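Local coordinates for SaTIE-TED (Staphylococcus aureus, PDB 6FX6), which is of unknown function but, as the thioester domain of an LPXTG-anchored surface protein, probably takes part in covalent attachment to host targets, at residues 169-174 / 196-201; 141-146 / 230-235. All blocks are in the same frame, centred on the assembly; numbering follows the deposited sequence.

Contact 1 of 2, residues 169-174 / 196-201; sequences IRTPSG and ATIHLD
Arg170 folds back over the neighbouring strand and lays its guanidinium flat on the imidazole of His199, centres 3.9 Å apart and planes only 9° from parallel. Its CG stands anti to the carbonyl carbon, and bends at chi2 and chi3 turn the chain so that CZ comes over the ring 3.7 Å from His199 CG, with NH2 farther out above the ring centre. The imidazole is thus sandwiched, since Thr197 CG2 lies against its opposite face. ND1 of His199 is hydrogen-bonded to Asp230 OD2, which fixes the rotation of the ring that Arg170 stacks on.

A salt bridge holds the guanidinium from its edge. Arg170 NH1 donates to Asp201 OD1 over 3.0 Å, within the guanidinium plane and to the syn lone pair of the carboxylate. The other oxygen, Asp201 OD2, sits tightly against Arg170 CD at 2.9 Å. The carboxylates of Asp201 and Asp230 would partly offset the charge of the guanidinium stacked on His199.

Beneath these side chains, strands 168-170 and 195-201 run antiparallel at one margin of a four-stranded mixed sheet, where 168-170 is the outermost strand. Arg170 and His199 form a hydrogen-bonded pair: Arg170 N reaches His199 O at 2.9 Å, and the nearly straight return bond (171°) from His199 N meets Arg170 O at 3.0 Å. Ile169 and Leu200, a non-hydrogen-bonded pair, point to the other face, where Ile169 CG2 meets Leu200 CD2 at 4.0 Å and also touches Ile198 CG2. On that side Leu200 and Ile198 reach Leu184 and Val186 of strand 183-188, in a second sheet. Past the ladder the chain leaves strand pairing, and Pro172 sets its CG against Ala196 CB at 3.7 Å.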
loop_
_atom_site.group_PDB
_atom_site.type_symbol
_atom_site.label_atom_id
_atom_site.label_comp_id
_atom_site.label_asym_id
_atom_site.label_seq_id
_atom_site.Cartn_x
_atom_site.Cartn_y
_atom_site.Cartn_z
ATOM N N ILE A 169 9.070 -5.215 13.081
ATOM C CA ILE A 169 8.963 -6.433 13.882
ATOM C C ILE A 169 8.209 -6.086 15.161
ATOM O O ILE A 169 8.608 -5.166 15.870
ATOM C CB ILE A 169 10.355 -7.019 14.245
ATOM C CG1 ILE A 169 11.207 -7.233 12.982
ATOM C CG2 ILE A 169 10.203 -8.337 15.002
ATOM C CD1 ILE A 169 12.628 -7.701 13.243
ATOM N N ARG A 170 7.129 -6.816 15.440
ATOM C CA ARG A 170 6.398 -6.699 16.705
ATOM C C ARG A 170 6.640 -7.954 17.534
ATOM O O ARG A 170 6.542 -9.083 17.031
ATOM C CB ARG A 170 4.899 -6.530 16.472
ATOM C CG ARG A 170 4.504 -5.250 15.754
ATOM C CD ARG A 170 3.510 -5.527 14.634
ATOM N NE ARG A 170 2.225 -6.004 15.117
ATOM C CZ ARG A 170 1.299 -6.644 14.393
ATOM N NH1 ARG A 170 1.481 -6.944 13.106
ATOM N NH2 ARG A 170 0.167 -7.007 14.986
ATOM N N THR A 171 6.960 -7.739 18.804
ATOM C CA THR A 171 7.205 -8.812 19.742
ATOM C C THR A 171 6.558 -8.440 21.064
ATOM O O THR A 171 6.519 -7.252 21.414
ATOM C CB THR A 171 8.716 -9.017 19.978
ATOM O OG1 THR A 171 9.308 -7.796 20.448
ATOM C CG2 THR A 171 9.408 -9.441 18.698
ATOM N N PRO A 172 6.060 -9.443 21.813
ATOM C CA PRO A 172 5.624 -9.142 23.171
ATOM C C PRO A 172 6.830 -8.887 24.073
ATOM O O PRO A 172 7.964 -9.191 23.695
ATOM C CB PRO A 172 4.893 -10.418 23.589
ATOM C CG PRO A 172 5.574 -11.493 22.816
ATOM C CD PRO A 172 5.883 -10.868 21.489
ATOM N N SER A 173 6.576 -8.332 25.251
ATOM C CA SER A 173 7.622 -8.098 26.242
ATOM C C SER A 173 8.295 -9.422 26.629
ATOM O O SER A 173 7.634 -10.463 26.703
ATOM C CB SER A 173 7.029 -7.423 27.480
ATOM O OG SER A 173 8.046 -7.067 28.390
ATOM N N GLY A 174 9.608 -9.375 26.839
ATOM C CA GLY A 174 10.403 -10.564 27.147
ATOM C C GLY A 174 10.834 -11.394 25.946
ATOM O O GLY A 174 11.367 -12.491 26.121
ATOM N N ALA A 196 4.133 -16.851 22.627
ATOM C CA ALA A 196 4.590 -15.519 22.234
ATOM C C ALA A 196 4.703 -15.406 20.716
ATOM O O ALA A 196 5.514 -16.100 20.098
ATOM C CB ALA A 196 5.929 -15.223 22.881
ATOM N N THR A 197 3.902 -14.517 20.129
ATOM C CA THR A 197 3.822 -14.371 18.680
ATOM C C THR A 197 4.670 -13.195 18.188
ATOM O O THR A 197 4.506 -12.066 18.651
ATOM C CB THR A 197 2.360 -14.216 18.235
ATOM O OG1 THR A 197 1.646 -15.407 18.582
ATOM C CG2 THR A 197 2.252 -13.995 16.733
ATOM N N ILE A 198 5.573 -13.494 17.252
ATOM C CA ILE A 198 6.405 -12.509 16.573
ATOM C C ILE A 198 5.782 -12.195 15.208
ATOM O O ILE A 198 5.460 -13.111 14.454
ATOM C CB ILE A 198 7.844 -13.048 16.389
ATOM C CG1 ILE A 198 8.492 -13.267 17.764
ATOM C CG2 ILE A 198 8.672 -12.089 15.544
ATOM C CD1 ILE A 198 9.845 -13.944 17.731
ATOM N N HIS A 199 5.618 -10.908 14.902
ATOM C CA HIS A 199 5.071 -10.460 13.616
ATOM C C HIS A 199 6.137 -9.751 12.809
ATOM O O HIS A 199 6.742 -8.802 13.300
ATOM C CB HIS A 199 3.916 -9.471 13.813
ATOM C CG HIS A 199 2.836 -9.965 14.717
ATOM N ND1 HIS A 199 1.725 -10.633 14.250
ATOM C CD2 HIS A 199 2.679 -9.859 16.058
ATOM C CE1 HIS A 199 0.936 -10.932 15.269
ATOM N NE2 HIS A 199 1.492 -10.474 16.377
ATOM N N LEU A 200 6.336 -10.193 11.570
ATOM C CA LEU A 200 7.302 -9.593 10.644
ATOM C C LEU A 200 6.551 -8.833 9.548
ATOM O O LEU A 200 6.182 -9.414 8.533
ATOM C CB LEU A 200 8.184 -10.684 10.033
ATOM C CG LEU A 200 8.790 -11.676 11.023
ATOM C CD1 LEU A 200 9.668 -12.666 10.266
ATOM C CD2 LEU A 200 9.572 -10.968 12.122
ATOM N N ASP A 201 6.345 -7.532 9.765
ATOM C CA ASP A 201 5.473 -6.714 8.914
ATOM C C ASP A 201 6.157 -6.233 7.638
ATOM O O ASP A 201 7.293 -5.758 7.674
ATOM C CB ASP A 201 4.996 -5.462 9.663
ATOM C CG ASP A 201 4.261 -5.781 10.943
ATOM O OD1 ASP A 201 3.568 -6.816 11.014
ATOM O OD2 ASP A 201 4.375 -4.975 11.881
#

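Contact 2 of 2, residues 141-146 / 230-235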
loop_
_atom_site.group_PDB
_atom_site.type_symbol
_atom_site.label_atom_id
_atom_site.label_comp_id
_atom_site.label_asym_id
_atom_site.label_seq_id
_atom_site.Cartn_x
_atom_site.Cartn_y
_atom_site.Cartn_z
ATOM N N PHE A 141 8.141 -20.313 7.683
ATOM C CA PHE A 141 7.649 -20.604 9.040
ATOM C C PHE A 141 6.343 -19.870 9.404
ATOM O O PHE A 141 5.942 -19.864 10.565
ATOM C CB PHE A 141 8.754 -20.366 10.087
ATOM C CG PHE A 141 9.425 -19.013 9.998
ATOM C CD1 PHE A 141 8.756 -17.850 10.371
ATOM C CD2 PHE A 141 10.745 -18.907 9.557
ATOM C CE1 PHE A 141 9.382 -16.613 10.289
ATOM C CE2 PHE A 141 11.374 -17.673 9.480
ATOM C CZ PHE A 141 10.691 -16.524 9.848
ATOM N N HIS A 142 5.675 -19.282 8.413
ATOM C CA HIS A 142 4.424 -18.539 8.611
ATOM C C HIS A 142 3.341 -19.415 9.238
ATOM O O HIS A 142 3.099 -20.524 8.781
ATOM C CB HIS A 142 3.935 -17.984 7.270
ATOM C CG HIS A 142 2.723 -17.117 7.367
ATOM N ND1 HIS A 142 2.626 -16.078 8.263
ATOM C CD2 HIS A 142 1.572 -17.109 6.656
ATOM C CE1 HIS A 142 1.463 -15.470 8.108
ATOM N NE2 HIS A 142 0.803 -16.079 7.141
ATOM N N LYS A 143 2.724 -18.900 10.298
ATOM C CA LYS A 143 1.694 -19.593 11.092
ATOM C C LYS A 143 2.172 -20.783 11.943
ATOM O O LYS A 143 1.345 -21.420 12.589
ATOM C CB LYS A 143 0.504 -20.062 10.236
ATOM C CG LYS A 143 -0.122 -19.029 9.322
ATOM C CD LYS A 143 -1.388 -19.607 8.706
ATOM C CE LYS A 143 -1.827 -18.866 7.458
ATOM N NZ LYS A 143 -2.868 -19.637 6.718
ATOM N N GLN A 144 3.470 -21.085 11.963
ATOM C CA GLN A 144 3.963 -22.254 12.691
ATOM C C GLN A 144 4.169 -21.938 14.174
ATOM O O GLN A 144 4.316 -20.771 14.568
ATOM C CB GLN A 144 5.251 -22.798 12.062
ATOM C CG GLN A 144 5.025 -23.380 10.670
ATOM C CD GLN A 144 6.217 -24.151 10.124
ATOM O OE1 GLN A 144 7.376 -23.815 10.385
ATOM N NE2 GLN A 144 5.934 -25.190 9.344
ATOM N N LYS A 145 4.144 -22.999 14.976
ATOM C CA LYS A 145 4.448 -22.953 16.396
ATOM C C LYS A 145 5.753 -23.697 16.608
ATOM O O LYS A 145 5.887 -24.838 16.171
ATOM C CB LYS A 145 3.342 -23.625 17.207
ATOM C CG LYS A 145 2.008 -22.895 17.172
ATOM C CD LYS A 145 0.951 -23.653 17.962
ATOM C CE LYS A 145 -0.430 -23.022 17.832
ATOM N NZ LYS A 145 -0.557 -21.760 18.614
ATOM N N LYS A 146 6.710 -23.050 17.271
ATOM C CA LYS A 146 8.038 -23.619 17.501
ATOM C C LYS A 146 8.356 -23.561 18.987
ATOM O O LYS A 146 8.151 -22.515 19.600
ATOM C CB LYS A 146 9.099 -22.804 16.767
ATOM C CG LYS A 146 8.890 -22.643 15.270
ATOM C CD LYS A 146 9.255 -23.894 14.494
ATOM C CE LYS A 146 9.507 -23.556 13.033
ATOM N NZ LYS A 146 9.502 -24.775 12.185
ATOM N N ASP A 230 1.919 -9.374 7.510
ATOM C CA ASP A 230 3.001 -9.968 8.290
ATOM C C ASP A 230 3.107 -11.469 8.108
ATOM O O ASP A 230 2.101 -12.166 8.033
ATOM C CB ASP A 230 2.877 -9.637 9.784
ATOM C CG ASP A 230 1.614 -10.173 10.418
ATOM O OD1 ASP A 230 0.527 -9.923 9.863
ATOM O OD2 ASP A 230 1.694 -10.809 11.491
ATOM N N SER A 231 4.341 -11.953 8.018
ATOM C CA SER A 231 4.637 -13.340 8.337
ATOM C C SER A 231 4.712 -13.384 9.851
ATOM O O SER A 231 5.276 -12.474 10.453
ATOM C CB SER A 231 5.961 -13.783 7.720
ATOM O OG SER A 231 5.884 -13.732 6.312
ATOM N N TRP A 232 4.124 -14.409 10.468
ATOM C CA TRP A 232 4.187 -14.562 11.915
ATOM C C TRP A 232 4.509 -15.978 12.363
ATOM O O TRP A 232 4.231 -16.967 11.672
ATOM C CB TRP A 232 2.907 -14.049 12.599
ATOM C CG TRP A 232 1.628 -14.746 12.231
ATOM C CD1 TRP A 232 0.717 -14.335 11.302
ATOM C CD2 TRP A 232 1.093 -15.946 12.810
ATOM N NE1 TRP A 232 -0.339 -15.207 11.251
ATOM C CE2 TRP A 232 -0.137 -16.208 12.162
ATOM C CE3 TRP A 232 1.537 -16.831 13.800
ATOM C CZ2 TRP A 232 -0.934 -17.320 12.478
ATOM C CZ3 TRP A 232 0.741 -17.947 14.116
ATOM C CH2 TRP A 232 -0.483 -18.173 13.456
ATOM N N LEU A 233 5.084 -16.036 13.557
ATOM C CA LEU A 233 5.588 -17.257 14.155
ATOM C C LEU A 233 5.297 -17.193 15.642
ATOM O O LEU A 233 5.611 -16.182 16.293
ATOM C CB LEU A 233 7.091 -17.330 13.901
ATOM C CG LEU A 233 7.949 -18.431 14.529
ATOM C CD1 LEU A 233 9.114 -18.772 13.612
ATOM C CD2 LEU A 233 8.472 -18.028 15.894
ATOM N N THR A 234 4.707 -18.259 16.183
ATOM C CA THR A 234 4.391 -18.328 17.606
ATOM C C THR A 234 5.408 -19.208 18.314
ATOM O O THR A 234 5.580 -20.371 17.956
ATOM C CB THR A 234 2.959 -18.850 17.837
ATOM O OG1 THR A 234 2.031 -17.939 17.237
ATOM C CG2 THR A 234 2.636 -18.961 19.335
ATOM N N LEU A 235 6.085 -18.646 19.312
ATOM C CA LEU A 235 7.019 -19.405 20.140
ATOM C C LEU A 235 6.288 -20.017 21.324
ATOM O O LEU A 235 5.523 -19.329 21.990
ATOM C CB LEU A 235 8.115 -18.500 20.675
ATOM C CG LEU A 235 8.939 -17.704 19.663
ATOM C CD1 LEU A 235 9.793 -16.671 20.386
ATOM C CD2 LEU A 235 9.808 -18.620 18.818
HETATM O O HOH W 1 -0.532 -18.613 17.244
#
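A type II turn from Phe141 to Gln144, closed by Gln144 N to Phe141 O, leads into strand 145-149, which pairs in parallel with strand 231-238 along the edge of the mixed sheet. Lys143, with its positive phi, takes the third position of the turn.

Backbone bonds follow the parallel pattern: Thr234 straddles Lys145, its N donating to Gln144 O (3.0 Å) and its O accepting from Lys146 N. One step earlier, Lys143 N from the turn reaches Trp232 O at 2.8 Å. A side chain extends the ladder, because His142 ND1 accepts the Trp232 N-H at 3.1 Å, in the imidazole plane, which implies that ND1 carries no proton here.

Aromatic contacts centre on Trp232, whose CG occupies the crowded position between backbone N and carbonyl carbon (chi1 62°), tipping the indole over the turn. Lys143 CA sits over its six-membered ring in a CH-pi contact, 3.5 Å from the centroid, while Lys143 CG lies near CZ2. The edge of His142 meets the face of the five-membered ring in a T-shaped pair, planes at 71°.

Apolar contact joins Phe141 and Leu233 on the other side, CD1 to CD1 at 3.4 Å; Phe141 also touches Leu184 and Leu200.

Among polar ends, Lys146 NZ bonds Gln144 OE1 at 2.9 Å from above its carbonyl plane.

Overall arrangement
Both contacts lie in one four-stranded mixed sheet, ordered 145-149, 231-238, 195-201, 168-170, with their centres 10 Å apart. Contact 2 is the parallel pair at one margin and contact 1 the antiparallel pair at the other; strands 231-238 and 195-201 join them, through backbone bonds such as Leu200 N to Ser231 O. Along the chain 141-146 comes first, then both segments of contact 1, then 230-235, so the closing pair of contact 2 brackets contact 1. Between 201 and 230 the chain also supplies strands 210-213 and 220-222 to the eight-stranded sheet, and the final strand then returns to the middle of this one, tying the two parts of the protein together.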